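Local coordinates for protein glycosyl hydrolase (Rhizobium leguminosarum bv. trifolii, PDB 5NDX) that probably hydrolyses O-glycosidic bonds as a family 39 glycosyl hydrolase, being a bacterial orthologue of human alpha-L-iduronidase, at residues S410-V415 against P517-V522. The protein carries 2 engineered substitutions. Sequence-based numbering, arbitrary orientation.
Sequences SLIHSV and PSLTQV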
loop_
_atom_site.group_PDB
_atom_site.type_symbol
_atom_site.label_atom_id
_atom_site.label_comp_id
_atom_site.label_asym_id
_atom_site.label_seq_id
_atom_site.Cartn_x
_atom_site.Cartn_y
_atom_site.Cartn_z
ATOM N N SER A 410 7.420 -13.341 7.038
ATOM C CA SER A 410 5.983 -13.197 7.169
ATOM C C SER A 410 5.392 -14.595 7.325
ATOM O O SER A 410 5.584 -15.460 6.464
ATOM C CB SER A 410 5.377 -12.503 5.971
ATOM O OG SER A 410 5.824 -11.174 5.860
ATOM N N LEU A 411 4.702 -14.845 8.433
ATOM C CA LEU A 411 3.956 -16.107 8.620
ATOM C C LEU A 411 2.444 -15.769 8.498
ATOM O O LEU A 411 1.887 -14.990 9.307
ATOM C CB LEU A 411 4.284 -16.688 9.962
ATOM C CG LEU A 411 3.733 -18.090 10.195
ATOM C CD1 LEU A 411 4.359 -19.105 9.236
ATOM C CD2 LEU A 411 4.001 -18.481 11.636
ATOM N N ILE A 412 1.796 -16.357 7.495
ATOM C CA ILE A 412 0.467 -15.987 7.058
ATOM C C ILE A 412 -0.490 -17.159 7.385
ATOM O O ILE A 412 -0.195 -18.287 6.992
ATOM C CB ILE A 412 0.496 -15.786 5.550
ATOM C CG1 ILE A 412 1.520 -14.722 5.151
ATOM C CG2 ILE A 412 -0.884 -15.449 5.002
ATOM C CD1 ILE A 412 1.964 -14.845 3.707
ATOM N N HIS A 413 -1.568 -16.931 8.135
ATOM C CA HIS A 413 -2.568 -18.002 8.353
ATOM C C HIS A 413 -3.880 -17.428 7.879
ATOM O O HIS A 413 -4.450 -16.551 8.523
ATOM C CB HIS A 413 -2.548 -18.386 9.805
ATOM C CG HIS A 413 -3.215 -19.683 10.142
ATOM N ND1 HIS A 413 -3.563 -20.657 9.217
ATOM C CD2 HIS A 413 -3.559 -20.186 11.340
ATOM C CE1 HIS A 413 -4.101 -21.695 9.835
ATOM N NE2 HIS A 413 -4.090 -21.445 11.127
ATOM N N SER A 414 -4.257 -17.817 6.671
ATOM C CA SER A 414 -5.348 -17.201 5.972
ATOM C C SER A 414 -5.957 -18.220 5.010
ATOM O O SER A 414 -5.230 -18.900 4.256
ATOM C CB SER A 414 -4.859 -15.967 5.202
ATOM O OG SER A 414 -5.821 -15.439 4.301
ATOM N N VAL A 415 -7.292 -18.316 5.051
ATOM C CA VAL A 415 -8.074 -19.027 4.020
ATOM C C VAL A 415 -9.106 -18.057 3.403
ATOM O O VAL A 415 -9.440 -17.011 3.996
ATOM C CB VAL A 415 -8.826 -20.253 4.605
ATOM C CG1 VAL A 415 -7.836 -21.308 5.156
ATOM C CG2 VAL A 415 -9.794 -19.846 5.727
ATOM N N PRO A 517 -7.841 -16.040 11.241
ATOM C CA PRO A 517 -6.722 -15.509 10.466
ATOM C C PRO A 517 -5.710 -14.719 11.286
ATOM O O PRO A 517 -6.040 -14.190 12.347
ATOM C CB PRO A 517 -7.401 -14.551 9.504
ATOM C CG PRO A 517 -8.618 -14.063 10.205
ATOM C CD PRO A 517 -9.014 -15.124 11.209
ATOM N N SER A 518 -4.483 -14.640 10.771
ATOM C CA SER A 518 -3.463 -13.795 11.370
ATOM C C SER A 518 -2.309 -13.595 10.440
ATOM O O SER A 518 -2.114 -14.354 9.480
ATOM C CB SER A 518 -2.962 -14.389 12.717
ATOM O OG SER A 518 -2.175 -15.572 12.486
ATOM N N LEU A 519 -1.589 -12.505 10.694
ATOM C CA LEU A 519 -0.325 -12.232 10.030
ATOM C C LEU A 519 0.686 -11.980 11.127
ATOM O O LEU A 519 0.451 -11.149 11.993
ATOM C CB LEU A 519 -0.432 -10.979 9.143
ATOM C CG LEU A 519 0.832 -10.619 8.363
ATOM C CD1 LEU A 519 1.263 -11.746 7.413
ATOM C CD2 LEU A 519 0.605 -9.320 7.542
ATOM N N THR A 520 1.791 -12.681 11.077
ATOM C CA THR A 520 2.873 -12.520 12.027
ATOM C C THR A 520 4.142 -12.111 11.249
ATOM O O THR A 520 4.470 -12.721 10.237
ATOM C CB THR A 520 3.188 -13.822 12.746
ATOM O OG1 THR A 520 2.011 -14.364 13.335
ATOM C CG2 THR A 520 4.211 -13.652 13.859
ATOM N N GLN A 521 4.874 -11.120 11.749
ATOM C CA GLN A 521 6.196 -10.787 11.156
ATOM C C GLN A 521 7.263 -11.093 12.202
ATOM O O GLN A 521 7.169 -10.638 13.346
ATOM C CB GLN A 521 6.230 -9.321 10.730
ATOM C CG GLN A 521 7.303 -9.006 9.718
ATOM C CD GLN A 521 6.994 -9.572 8.370
ATOM O OE1 GLN A 521 5.822 -9.815 8.018
ATOM N NE2 GLN A 521 8.037 -9.782 7.571
ATOM N N VAL A 522 8.221 -11.947 11.837
ATOM C CA VAL A 522 9.322 -12.301 12.710
ATOM C C VAL A 522 10.596 -11.621 12.134
ATOM O O VAL A 522 10.989 -11.886 10.993
ATOM C CB VAL A 522 9.521 -13.806 12.714
ATOM C CG1 VAL A 522 10.655 -14.190 13.676
ATOM C CG2 VAL A 522 8.181 -14.528 13.066
HETATM O O HOH W 1 0.463 -15.563 11.588
#
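Two neighbouring antiparallel strands of the beta sheet that packs beside the TIM barrel meet here, 410-413 against 518-522. Leu411 and Thr520 form one hydrogen-bonded pair, with Leu411 N to Thr520 O at 2.8 Å and nearly straight. His413 and Ser518 form the next, and His413 N reaches Ser518 O at 3.0 Å. On the face of Leu411, His413, Ser518 and Thr520, a water donates to Leu411 O (2.7 Å) and to Ser518 OG, which is also hydrogen-bonded to Pro515 O. It also bonds Thr520 OG1, which is hydrogen-bonded to Arg444 NE. Leu411 O thus accepts two bonds, from this water and from Thr520 N. On the opposite face, Ile412 and Leu519 run alongside each other, with Ile412 CG1 3.7 Å from Leu519 CD1. Gln521 bends at chi2 (71°), which brings its amide back to Ser410. Ser410 OG donates to a lone pair of Gln521 OE1 at 2.6 Å, while Gln521 NE2 bonds Ser408 OG. An alanine in place of Gln521 would probably cost Ser410 OG this acceptor, lose the Ser408 bond and loosen packing on Leu371. Strands 395-401 and 436-445 flank the pair. Helices 282-300 and 364-372 cover the Ile412 and Leu519 face; strand 508-516 packs against Leu411 and His413.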